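PDB 6AF0: Ctr9 protein from Myceliophthora thermophila, which probably binds the RNA polymerase II complex as a scaffold of the Paf1 transcription elongation complex, represented here by its large tetratricopeptide-repeat region. Local coordinates for residues A[404-409]-A[423-428]; A[883-888]-A[920-924]; A[261-267]-A[301-306]; A[742-747]-A[759-763]. All coordinates share one frame; numbering follows the deposited sequence.

Interaction 1: residues A[404-409]-A[423-428]; sequences AKLRLE and LLGTLY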
loop_
_atom_site.group_PDB
_atom_site.type_symbol
_atom_site.label_atom_id
_atom_site.label_comp_id
_atom_site.label_asym_id
_atom_site.label_seq_id
_atom_site.Cartn_x
_atom_site.Cartn_y
_atom_site.Cartn_z
ATOM N N ALA A 404 16.191 -1.303 0.863
ATOM C CA ALA A 404 14.936 -1.970 0.547
ATOM C C ALA A 404 13.917 -0.954 0.064
ATOM O O ALA A 404 13.316 -1.127 -0.998
ATOM C CB ALA A 404 14.407 -2.698 1.763
ATOM N N LYS A 405 13.747 0.123 0.829
ATOM C CA LYS A 405 12.852 1.216 0.420
ATOM C C LYS A 405 13.226 1.753 -0.945
ATOM O O LYS A 405 12.324 2.027 -1.755
ATOM C CB LYS A 405 12.860 2.366 1.412
ATOM C CG LYS A 405 12.399 1.991 2.801
ATOM C CD LYS A 405 12.656 3.128 3.752
ATOM C CE LYS A 405 11.522 4.110 3.674
ATOM N NZ LYS A 405 11.924 5.465 4.119
ATOM N N LEU A 406 14.539 1.894 -1.196
ATOM C CA LEU A 406 15.018 2.374 -2.510
ATOM C C LEU A 406 14.397 1.568 -3.624
ATOM O O LEU A 406 13.622 2.093 -4.428
ATOM C CB LEU A 406 16.534 2.237 -2.731
ATOM C CG LEU A 406 17.602 2.657 -1.750
ATOM C CD1 LEU A 406 18.884 2.992 -2.509
ATOM C CD2 LEU A 406 17.123 3.816 -0.905
ATOM N N ARG A 407 14.759 0.282 -3.642
ATOM C CA ARG A 407 14.537 -0.591 -4.809
ATOM C C ARG A 407 13.065 -0.893 -5.027
ATOM O O ARG A 407 12.607 -0.976 -6.172
ATOM C CB ARG A 407 15.389 -1.877 -4.766
ATOM C CG ARG A 407 15.688 -2.445 -3.381
ATOM C CD ARG A 407 16.874 -3.398 -3.414
ATOM N NE ARG A 407 18.122 -2.693 -3.693
ATOM C CZ ARG A 407 19.105 -2.508 -2.821
ATOM N NH1 ARG A 407 19.016 -2.991 -1.588
ATOM N NH2 ARG A 407 20.188 -1.833 -3.191
ATOM N N LEU A 408 12.319 -1.012 -3.929
ATOM C CA LEU A 408 10.875 -1.229 -4.002
ATOM C C LEU A 408 10.221 -0.021 -4.652
ATOM O O LEU A 408 9.415 -0.154 -5.565
ATOM C CB LEU A 408 10.298 -1.479 -2.611
ATOM C CG LEU A 408 10.776 -2.770 -1.928
ATOM C CD1 LEU A 408 10.715 -2.672 -0.407
ATOM C CD2 LEU A 408 9.979 -3.968 -2.410
ATOM N N GLU A 409 10.591 1.166 -4.192
ATOM C CA GLU A 409 10.093 2.388 -4.795
ATOM C C GLU A 409 10.437 2.411 -6.277
ATOM O O GLU A 409 9.585 2.693 -7.118
ATOM C CB GLU A 409 10.666 3.606 -4.083
ATOM C CG GLU A 409 10.048 4.916 -4.548
ATOM C CD GLU A 409 9.897 5.909 -3.418
ATOM O OE1 GLU A 409 10.211 7.099 -3.634
ATOM O OE2 GLU A 409 9.485 5.493 -2.312
ATOM N N LEU A 423 5.127 -5.365 0.053
ATOM C CA LEU A 423 6.308 -5.388 0.917
ATOM C C LEU A 423 6.664 -3.991 1.376
ATOM O O LEU A 423 6.992 -3.761 2.544
ATOM C CB LEU A 423 7.512 -5.980 0.193
ATOM C CG LEU A 423 8.761 -6.084 1.066
ATOM C CD1 LEU A 423 8.456 -6.785 2.380
ATOM C CD2 LEU A 423 9.876 -6.820 0.328
ATOM N N LEU A 424 6.617 -3.059 0.435
ATOM C CA LEU A 424 6.925 -1.692 0.747
ATOM C C LEU A 424 5.925 -1.180 1.788
ATOM O O LEU A 424 6.324 -0.763 2.870
ATOM C CB LEU A 424 6.955 -0.843 -0.527
ATOM C CG LEU A 424 7.456 0.602 -0.378
ATOM C CD1 LEU A 424 8.856 0.696 0.237
ATOM C CD2 LEU A 424 7.414 1.281 -1.741
ATOM N N GLY A 425 4.636 -1.288 1.484
ATOM C CA GLY A 425 3.564 -0.868 2.411
ATOM C C GLY A 425 3.696 -1.429 3.828
ATOM O O GLY A 425 3.560 -0.696 4.813
ATOM N N THR A 426 3.971 -2.727 3.930
ATOM C CA THR A 426 4.225 -3.368 5.212
ATOM C C THR A 426 5.392 -2.687 5.891
ATOM O O THR A 426 5.348 -2.416 7.085
ATOM C CB THR A 426 4.604 -4.848 5.050
ATOM O OG1 THR A 426 3.718 -5.478 4.121
ATOM C CG2 THR A 426 4.531 -5.568 6.370
ATOM N N LEU A 427 6.442 -2.424 5.116
ATOM C CA LEU A 427 7.655 -1.796 5.637
ATOM C C LEU A 427 7.347 -0.435 6.283
ATOM O O LEU A 427 7.778 -0.168 7.407
ATOM C CB LEU A 427 8.690 -1.629 4.519
ATOM C CG LEU A 427 10.173 -1.464 4.906
ATOM C CD1 LEU A 427 11.009 -1.343 3.645
ATOM C CD2 LEU A 427 10.458 -0.267 5.813
ATOM N N TYR A 428 6.627 0.408 5.546
ATOM C CA TYR A 428 6.173 1.686 6.039
ATOM C C TYR A 428 5.253 1.542 7.262
ATOM O O TYR A 428 5.435 2.221 8.279
ATOM C CB TYR A 428 5.436 2.457 4.936
ATOM C CG TYR A 428 6.323 3.116 3.902
ATOM C CD1 TYR A 428 7.566 3.617 4.242
ATOM C CD2 TYR A 428 5.898 3.288 2.589
ATOM C CE1 TYR A 428 8.375 4.236 3.308
ATOM C CE2 TYR A 428 6.711 3.914 1.648
ATOM C CZ TYR A 428 7.956 4.383 2.021
ATOM O OH TYR A 428 8.802 5.003 1.134
#
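The phenolic OH of Y428 lies 3.5 Å from OE2 of E409, the closest polar approach between two segments joined by no hydrogen bond. The two side chains cross at about a right angle, with the carboxylate turned 61° from the ring. The placement of the K405 end against the same ring is doubtful, and K405 NZ has a long, weak ion pair with E431. An alanine in place of Y428 would probably leave the E409 carboxylate without the nearby phenolic OH and open a gap toward E447, K450 and A451 of helix 445-463. Deeper in, L408 carries the apolar seam. Its CB is 3.9 Å from CD1 of L424 as the two side chains slide past each other in opposite directions, while its CD2 meets L423 CD2 at 4.0 Å. With CG anti to the backbone N (chi1 -159°), L427 extends toward the other helix and sets CD1 4.1 Å from A404 CB and 3.7 Å from K405 CG. Helices 401-414 and 418-435 thus pack antiparallel, their segment axes 10.2 Å apart, as a hairpin of the kind from which TPR-like superhelices are built.

Interaction 2: residues A[883-888]-A[920-924]; sequences AAEGLE and TQRKQ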
loop_
_atom_site.group_PDB
_atom_site.type_symbol
_atom_site.label_atom_id
_atom_site.label_comp_id
_atom_site.label_asym_id
_atom_site.label_seq_id
_atom_site.Cartn_x
_atom_site.Cartn_y
_atom_site.Cartn_z
ATOM N N ALA A 883 -55.517 40.273 27.733
ATOM C CA ALA A 883 -54.541 41.305 28.098
ATOM C C ALA A 883 -54.902 41.973 29.407
ATOM O O ALA A 883 -54.022 42.238 30.217
ATOM C CB ALA A 883 -54.443 42.348 27.003
ATOM N N ALA A 884 -56.193 42.253 29.591
ATOM C CA ALA A 884 -56.715 42.854 30.826
ATOM C C ALA A 884 -56.554 41.925 32.021
ATOM O O ALA A 884 -56.178 42.354 33.114
ATOM C CB ALA A 884 -58.173 43.209 30.641
ATOM N N GLU A 885 -56.859 40.655 31.787
ATOM C CA GLU A 885 -56.668 39.595 32.773
ATOM C C GLU A 885 -55.218 39.561 33.199
ATOM O O GLU A 885 -54.918 39.751 34.374
ATOM C CB GLU A 885 -57.102 38.239 32.196
ATOM C CG GLU A 885 -57.015 37.065 33.161
ATOM C CD GLU A 885 -58.063 37.105 34.268
ATOM O OE1 GLU A 885 -58.977 37.961 34.238
ATOM O OE2 GLU A 885 -57.973 36.261 35.184
ATOM N N GLY A 886 -54.326 39.359 32.230
ATOM C CA GLY A 886 -52.875 39.391 32.467
ATOM C C GLY A 886 -52.430 40.638 33.214
ATOM O O GLY A 886 -51.604 40.573 34.114
ATOM N N LEU A 887 -52.993 41.782 32.856
ATOM C CA LEU A 887 -52.637 43.025 33.515
ATOM C C LEU A 887 -53.020 42.999 34.974
ATOM O O LEU A 887 -52.304 43.532 35.802
ATOM C CB LEU A 887 -53.284 44.223 32.837
ATOM C CG LEU A 887 -52.869 45.574 33.438
ATOM C CD1 LEU A 887 -51.371 45.793 33.315
ATOM C CD2 LEU A 887 -53.591 46.738 32.777
ATOM N N GLU A 888 -54.160 42.399 35.297
ATOM C CA GLU A 888 -54.560 42.324 36.693
ATOM C C GLU A 888 -53.529 41.495 37.414
ATOM O O GLU A 888 -52.987 41.908 38.428
ATOM C CB GLU A 888 -55.967 41.746 36.860
ATOM C CG GLU A 888 -57.110 42.702 36.480
ATOM C CD GLU A 888 -56.898 44.177 36.882
ATOM O OE1 GLU A 888 -56.702 44.485 38.086
ATOM O OE2 GLU A 888 -56.953 45.049 35.979
ATOM N N THR A 920 -53.226 52.194 32.723
ATOM C CA THR A 920 -53.245 51.221 31.618
ATOM C C THR A 920 -54.514 50.332 31.743
ATOM O O THR A 920 -55.107 49.887 30.750
ATOM C CB THR A 920 -51.967 50.321 31.578
ATOM O OG1 THR A 920 -51.699 49.800 32.881
ATOM C CG2 THR A 920 -50.714 51.063 31.092
ATOM N N GLN A 921 -54.904 50.057 32.982
ATOM C CA GLN A 921 -56.170 49.379 33.290
ATOM C C GLN A 921 -57.340 50.075 32.606
ATOM O O GLN A 921 -58.204 49.424 32.033
ATOM C CB GLN A 921 -56.376 49.371 34.816
ATOM C CG GLN A 921 -57.559 48.596 35.379
ATOM C CD GLN A 921 -57.429 48.385 36.902
ATOM O OE1 GLN A 921 -57.130 49.317 37.661
ATOM N NE2 GLN A 921 -57.638 47.151 37.349
ATOM N N ARG A 922 -57.350 51.406 32.672
ATOM C CA ARG A 922 -58.445 52.200 32.121
ATOM C C ARG A 922 -58.346 52.346 30.609
ATOM O O ARG A 922 -59.360 52.278 29.922
ATOM C CB ARG A 922 -58.561 53.562 32.838
ATOM C CG ARG A 922 -59.035 53.438 34.301
ATOM C CD ARG A 922 -60.356 52.657 34.445
ATOM N NE ARG A 922 -60.874 52.565 35.819
ATOM C CZ ARG A 922 -61.118 51.432 36.488
ATOM N NH1 ARG A 922 -60.899 50.237 35.937
ATOM N NH2 ARG A 922 -61.597 51.494 37.733
ATOM N N LYS A 923 -57.126 52.517 30.095
ATOM C CA LYS A 923 -56.851 52.481 28.635
ATOM C C LYS A 923 -57.472 51.247 27.998
ATOM O O LYS A 923 -58.135 51.300 26.965
ATOM C CB LYS A 923 -55.344 52.429 28.357
ATOM C CG LYS A 923 -54.566 53.701 28.657
ATOM C CD LYS A 923 -53.072 53.489 28.442
ATOM C CE LYS A 923 -52.264 54.599 29.099
ATOM N NZ LYS A 923 -50.815 54.273 29.262
ATOM N N GLN A 924 -57.219 50.121 28.639
ATOM C CA GLN A 924 -57.727 48.833 28.188
ATOM C C GLN A 924 -59.224 48.652 28.356
ATOM O O GLN A 924 -59.870 47.980 27.554
ATOM C CB GLN A 924 -57.023 47.710 28.934
ATOM C CG GLN A 924 -55.933 47.029 28.136
ATOM C CD GLN A 924 -55.179 46.053 29.000
ATOM O OE1 GLN A 924 -55.563 45.775 30.146
ATOM N NE2 GLN A 924 -54.103 45.520 28.462
#
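One hydrogen bond joins the segments: Q921 NE2 donates to E888 OE2 over 2.6 Å. The amide approaches the syn side of the carboxylate and the two planes are only 7° apart, but the bond is bent, at 133°, and the donor sits somewhat out of the carboxylate plane. E888 reaches it through a bend at chi2, whereas Q921 comes across extended beyond CG. A leucine in place of E888 would probably leave the Q921 amide without this acceptor and free to turn.

The remaining contacts are van der Waals. L887 pushes CD2 between polar groups of the facing helix, 3.6 Å from T920 OG1 and 3.4 Å from Q924 OE1; the threonine hydroxyl is bonded to M916 O in its own helix. The amide of Q924 lies against two alanines, with NE2 3.5 Å from A883 CB and OE1 3.7 Å from A884 CB.

Helix 850-869 covers the inner side, where L867 meets A883, I861 meets L887 and A864 meets Q924. The segment axes run 165° apart at a distance of 10.3 Å. Helices 877-899 and 907-934, the last two modelled in the chain, thereby form a nearly antiparallel hairpin that stacks on the preceding helix and forms the C-terminal end of the modelled helical-repeat superhelix.

Interaction 3: residues A[261-267]-A[301-306]; sequences DSKHANI and KSFKLD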
loop_
_atom_site.group_PDB
_atom_site.type_symbol
_atom_site.label_atom_id
_atom_site.label_comp_id
_atom_site.label_asym_id
_atom_site.label_seq_id
_atom_site.Cartn_x
_atom_site.Cartn_y
_atom_site.Cartn_z
ATOM N N ASP A 261 15.864 -37.186 -31.672
ATOM C CA ASP A 261 17.055 -36.762 -30.963
ATOM C C ASP A 261 17.528 -35.333 -31.293
ATOM O O ASP A 261 18.709 -35.032 -31.147
ATOM C CB ASP A 261 18.168 -37.772 -31.198
ATOM C CG ASP A 261 17.812 -39.148 -30.652
ATOM O OD1 ASP A 261 17.397 -39.211 -29.479
ATOM O OD2 ASP A 261 17.926 -40.158 -31.393
ATOM N N SER A 262 16.613 -34.450 -31.695
ATOM C CA SER A 262 16.933 -33.037 -31.819
ATOM C C SER A 262 16.918 -32.412 -30.427
ATOM O O SER A 262 15.863 -32.189 -29.826
ATOM C CB SER A 262 15.933 -32.343 -32.734
ATOM O OG SER A 262 16.237 -30.966 -32.866
ATOM N N LYS A 263 18.109 -32.140 -29.918
ATOM C CA LYS A 263 18.285 -31.597 -28.574
ATOM C C LYS A 263 17.643 -30.219 -28.299
ATOM O O LYS A 263 17.400 -29.889 -27.139
ATOM C CB LYS A 263 19.767 -31.535 -28.234
ATOM C CG LYS A 263 20.548 -30.511 -29.027
ATOM C CD LYS A 263 22.019 -30.536 -28.639
ATOM C CE LYS A 263 22.843 -29.609 -29.541
ATOM N NZ LYS A 263 24.309 -29.868 -29.468
ATOM N N HIS A 264 17.391 -29.419 -29.335
ATOM C CA HIS A 264 16.732 -28.117 -29.159
ATOM C C HIS A 264 15.193 -28.216 -29.242
ATOM O O HIS A 264 14.481 -27.583 -28.468
ATOM C CB HIS A 264 17.263 -27.104 -30.170
ATOM C CG HIS A 264 18.669 -26.659 -29.910
ATOM N ND1 HIS A 264 19.760 -27.399 -30.294
ATOM C CD2 HIS A 264 19.167 -25.549 -29.310
ATOM C CE1 HIS A 264 20.870 -26.768 -29.944
ATOM N NE2 HIS A 264 20.541 -25.641 -29.347
ATOM N N ALA A 265 14.674 -29.009 -30.171
ATOM C CA ALA A 265 13.219 -29.191 -30.277
ATOM C C ALA A 265 12.621 -29.744 -28.991
ATOM O O ALA A 265 11.520 -29.368 -28.591
ATOM C CB ALA A 265 12.860 -30.103 -31.446
ATOM N N ASN A 266 13.330 -30.665 -28.361
ATOM C CA ASN A 266 12.866 -31.209 -27.097
ATOM C C ASN A 266 12.679 -30.105 -26.022
ATOM O O ASN A 266 11.618 -29.998 -25.398
ATOM C CB ASN A 266 13.830 -32.296 -26.612
ATOM C CG ASN A 266 13.702 -33.606 -27.387
ATOM O OD1 ASN A 266 14.654 -34.044 -28.037
ATOM N ND2 ASN A 266 12.544 -34.260 -27.290
ATOM N N ILE A 267 13.701 -29.284 -25.828
ATOM C CA ILE A 267 13.629 -28.216 -24.843
ATOM C C ILE A 267 12.448 -27.313 -25.129
ATOM O O ILE A 267 11.628 -27.031 -24.237
ATOM C CB ILE A 267 14.909 -27.357 -24.819
ATOM C CG1 ILE A 267 16.099 -28.186 -24.400
ATOM C CG2 ILE A 267 14.797 -26.260 -23.779
ATOM C CD1 ILE A 267 15.899 -28.867 -23.056
ATOM N N LYS A 301 15.120 -35.608 -21.715
ATOM C CA LYS A 301 15.475 -36.253 -22.973
ATOM C C LYS A 301 16.528 -35.410 -23.612
ATOM O O LYS A 301 17.591 -35.901 -23.987
ATOM C CB LYS A 301 14.274 -36.408 -23.914
ATOM C CG LYS A 301 14.492 -37.405 -25.064
ATOM C CD LYS A 301 13.194 -38.126 -25.439
ATOM C CE LYS A 301 12.716 -39.124 -24.368
ATOM N NZ LYS A 301 13.164 -40.521 -24.648
ATOM N N SER A 302 16.247 -34.119 -23.684
ATOM C CA SER A 302 17.181 -33.195 -24.302
ATOM C C SER A 302 18.525 -33.067 -23.566
ATOM O O SER A 302 19.557 -32.753 -24.174
ATOM C CB SER A 302 16.545 -31.829 -24.433
ATOM O OG SER A 302 17.556 -30.857 -24.621
ATOM N N PHE A 303 18.492 -33.294 -22.259
ATOM C CA PHE A 303 19.684 -33.238 -21.403
ATOM C C PHE A 303 20.619 -34.432 -21.548
ATOM O O PHE A 303 21.838 -34.269 -21.448
ATOM C CB PHE A 303 19.287 -33.146 -19.932
ATOM C CG PHE A 303 20.457 -32.914 -19.024
ATOM C CD1 PHE A 303 20.912 -33.913 -18.175
ATOM C CD2 PHE A 303 21.132 -31.696 -19.057
ATOM C CE1 PHE A 303 22.002 -33.688 -17.363
ATOM C CE2 PHE A 303 22.221 -31.466 -18.243
ATOM C CZ PHE A 303 22.660 -32.464 -17.396
ATOM N N LYS A 304 20.041 -35.619 -21.729
ATOM C CA LYS A 304 20.797 -36.806 -22.123
ATOM C C LYS A 304 21.597 -36.619 -23.428
ATOM O O LYS A 304 22.681 -37.158 -23.566
ATOM C CB LYS A 304 19.858 -37.993 -22.293
ATOM C CG LYS A 304 19.179 -38.399 -21.011
ATOM C CD LYS A 304 18.445 -39.720 -21.168
ATOM C CE LYS A 304 18.492 -40.524 -19.873
ATOM N NZ LYS A 304 17.854 -39.819 -18.721
ATOM N N LEU A 305 21.047 -35.866 -24.375
ATOM C CA LEU A 305 21.707 -35.619 -25.656
ATOM C C LEU A 305 22.856 -34.640 -25.522
ATOM O O LEU A 305 23.898 -34.837 -26.151
ATOM C CB LEU A 305 20.702 -35.106 -26.677
ATOM C CG LEU A 305 19.469 -35.995 -26.897
ATOM C CD1 LEU A 305 18.349 -35.267 -27.639
ATOM C CD2 LEU A 305 19.876 -37.251 -27.638
ATOM N N ASP A 306 22.664 -33.589 -24.720
ATOM C CA ASP A 306 23.732 -32.629 -24.410
ATOM C C ASP A 306 23.629 -32.130 -22.980
ATOM O O ASP A 306 22.710 -31.402 -22.632
ATOM C CB ASP A 306 23.689 -31.435 -25.356
ATOM C CG ASP A 306 24.939 -30.564 -25.260
ATOM O OD1 ASP A 306 25.977 -31.064 -24.788
ATOM O OD2 ASP A 306 24.908 -29.386 -25.688
#
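L305 and K263 meet side by side where helices 263-279 and 285-305 pair as an antiparallel hairpin of the TPR-like superhelix, the segment axes 8.4 Å apart and 155° between directions. The CB atoms of K263 and L305 are 4.0 Å apart. Beyond them the leucine turns across D261 at about a right angle, laying CD1 3.5 Å from the backbone O of D261 and CD2 against the carboxylate side of that residue.

K263 has CG wedged between its own backbone N and carbonyl carbon (chi1 69°), and from there the extended chain leads obliquely past D306, the first residue beyond the helical backbone of 285-305. Its CD rests 3.8 Å from D306 CB, and NZ reaches OD2 of D306 only in a long salt bridge of 3.9 Å.

On the buried side the helices come together round a small residue, S302. Its CB faces N266 CB at 3.5 Å, and the CD1 end of I267 lies over the serine, backed by L311 and T312 of helix 310-322. H264, turned from this interface, packs on the backbone of another protein chain. The serine hydroxyl also pairs with T312 OG1, and across the hairpin OG donates to the carbonyl O of K263 at 2.7 Å, in the carbonyl plane on a lone pair, with a C=O...OG angle of 140°.

Interaction 4: residues A[742-747]-A[759-763]; sequences AQGIAI and ALQIF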
loop_
_atom_site.group_PDB
_atom_site.type_symbol
_atom_site.label_atom_id
_atom_site.label_comp_id
_atom_site.label_asym_id
_atom_site.label_seq_id
_atom_site.Cartn_x
_atom_site.Cartn_y
_atom_site.Cartn_z
ATOM N N ALA A 742 -10.869 26.537 21.495
ATOM C CA ALA A 742 -11.345 27.461 20.489
ATOM C C ALA A 742 -12.602 28.183 20.960
ATOM O O ALA A 742 -12.704 29.404 20.849
ATOM C CB ALA A 742 -11.618 26.714 19.195
ATOM N N GLN A 743 -13.548 27.430 21.507
ATOM C CA GLN A 743 -14.774 28.027 22.028
ATOM C C GLN A 743 -14.491 28.984 23.180
ATOM O O GLN A 743 -15.159 29.988 23.321
ATOM C CB GLN A 743 -15.742 26.959 22.495
ATOM C CG GLN A 743 -17.192 27.388 22.443
ATOM C CD GLN A 743 -18.044 26.719 23.501
ATOM O OE1 GLN A 743 -17.520 26.074 24.401
ATOM N NE2 GLN A 743 -19.361 26.858 23.396
ATOM N N GLY A 744 -13.495 28.675 23.996
ATOM C CA GLY A 744 -13.078 29.571 25.073
ATOM C C GLY A 744 -12.453 30.858 24.566
ATOM O O GLY A 744 -12.512 31.904 25.231
ATOM N N ILE A 745 -11.831 30.774 23.394
ATOM C CA ILE A 745 -11.303 31.953 22.711
ATOM C C ILE A 745 -12.459 32.781 22.134
ATOM O O ILE A 745 -12.385 34.004 22.111
ATOM C CB ILE A 745 -10.290 31.593 21.600
ATOM C CG1 ILE A 745 -9.085 30.860 22.178
ATOM C CG2 ILE A 745 -9.765 32.844 20.918
ATOM C CD1 ILE A 745 -8.212 30.208 21.129
ATOM N N ALA A 746 -13.530 32.129 21.687
ATOM C CA ALA A 746 -14.714 32.862 21.214
ATOM C C ALA A 746 -15.402 33.638 22.354
ATOM O O ALA A 746 -15.920 34.745 22.158
ATOM C CB ALA A 746 -15.695 31.920 20.540
ATOM N N ILE A 747 -15.408 33.040 23.540
ATOM C CA ILE A 747 -15.967 33.676 24.725
ATOM C C ILE A 747 -15.067 34.833 25.093
ATOM O O ILE A 747 -15.538 35.904 25.463
ATOM C CB ILE A 747 -16.085 32.707 25.927
ATOM C CG1 ILE A 747 -17.109 31.610 25.619
ATOM C CG2 ILE A 747 -16.491 33.460 27.198
ATOM C CD1 ILE A 747 -17.264 30.577 26.712
ATOM N N ALA A 759 -16.449 35.441 16.472
ATOM C CA ALA A 759 -16.648 34.566 17.608
ATOM C C ALA A 759 -17.738 33.604 17.210
ATOM O O ALA A 759 -17.656 32.423 17.507
ATOM C CB ALA A 759 -17.042 35.338 18.849
ATOM N N LEU A 760 -18.738 34.112 16.499
ATOM C CA LEU A 760 -19.789 33.272 15.944
ATOM C C LEU A 760 -19.317 32.215 14.933
ATOM O O LEU A 760 -19.919 31.162 14.824
ATOM C CB LEU A 760 -20.880 34.125 15.296
ATOM C CG LEU A 760 -22.042 33.312 14.719
ATOM C CD1 LEU A 760 -22.571 32.396 15.802
ATOM C CD2 LEU A 760 -23.152 34.189 14.175
ATOM N N GLN A 761 -18.270 32.503 14.174
ATOM C CA GLN A 761 -17.668 31.492 13.289
ATOM C C GLN A 761 -17.187 30.294 14.088
ATOM O O GLN A 761 -17.547 29.148 13.800
ATOM C CB GLN A 761 -16.484 32.067 12.516
ATOM C CG GLN A 761 -16.857 33.172 11.555
ATOM C CD GLN A 761 -17.327 32.624 10.232
ATOM O OE1 GLN A 761 -18.220 31.769 10.185
ATOM N NE2 GLN A 761 -16.726 33.105 9.144
ATOM N N ILE A 762 -16.363 30.587 15.090
ATOM C CA ILE A 762 -15.848 29.577 16.013
ATOM C C ILE A 762 -17.013 28.758 16.522
ATOM O O ILE A 762 -17.047 27.539 16.354
ATOM C CB ILE A 762 -15.106 30.198 17.218
ATOM C CG1 ILE A 762 -13.746 30.783 16.798
ATOM C CG2 ILE A 762 -14.877 29.150 18.290
ATOM C CD1 ILE A 762 -13.710 32.288 16.668
ATOM N N PHE A 763 -17.983 29.458 17.102
ATOM C CA PHE A 763 -19.198 28.838 17.602
ATOM C C PHE A 763 -19.886 27.904 16.607
ATOM O O PHE A 763 -20.399 26.888 17.028
ATOM C CB PHE A 763 -20.205 29.879 18.116
ATOM C CG PHE A 763 -19.882 30.401 19.486
ATOM C CD1 PHE A 763 -19.609 29.530 20.519
ATOM C CD2 PHE A 763 -19.853 31.769 19.744
ATOM C CE1 PHE A 763 -19.296 30.009 21.779
ATOM C CE2 PHE A 763 -19.535 32.252 21.002
ATOM C CZ PHE A 763 -19.253 31.368 22.022
#
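A746 and A759 mark the closest backbone approach, with their CA atoms 4.4 Å apart, on antiparallel helical segments whose axes lie 8.7 Å from each other at 153°. Small residues permit this closeness: the methyl CB of A759 rests 3.5 Å from the carbonyl O of A746, and no hydrogen bond crosses the interface.

The methyl of A746 points at the other helix and is shared by two larger side chains. It lies over one face of the F763 ring in a CH-pi contact, with CB 4.0 Å from the ring centroid and 18° off the normal, displaced toward the CE2-CZ side. It also touches I762, whose CG2 is 3.7 Å away.

Helices 739-752 and 756-770 form one hairpin of the TPR-like superhelix, and the next helix, 773-785, which opens a predicted TPR repeat, covers its side with V775 and N778 against Q743 and I782 against F763.

Two other residues frame the phenylalanine at its rim. I747 brings CG1 to 4.2 Å from CZ of F763, near the ring plane. Q743, extended beyond CG, sets its NE2 in the ring plane 3.5 Å from F763 CE1, its amide turned 85° to the ring. The amide oxygen of Q743 faces elsewhere and makes a weak hydrogen bond to a polar side chain of another protein chain. Beside A746, I762 holds CG2 anti to the backbone N, which carries this methyl over the helix backbone to within 3.4 Å of A742 O.

All four contacts join consecutive antiparallel helices of one elongated superhelix, but no two share a helix, and they are strung out in the chain order 3, 1, 4, 2. Interactions 2 and 3 are farthest apart, with centres about 122 Å from each other on opposite sides of the chain's centre. Interactions 1 and 4 are buried: leucines dominate the first, while alanines and a phenylalanine let the second close more tightly. Interactions 2 and 3 are partly buried and hold the hydrogen bonds, side chain to side chain at 883-888/920-924 and side chain to backbone at 261-267/301-306. Other protein chains reach interactions 1, 3 and 4, but none touches interaction 2.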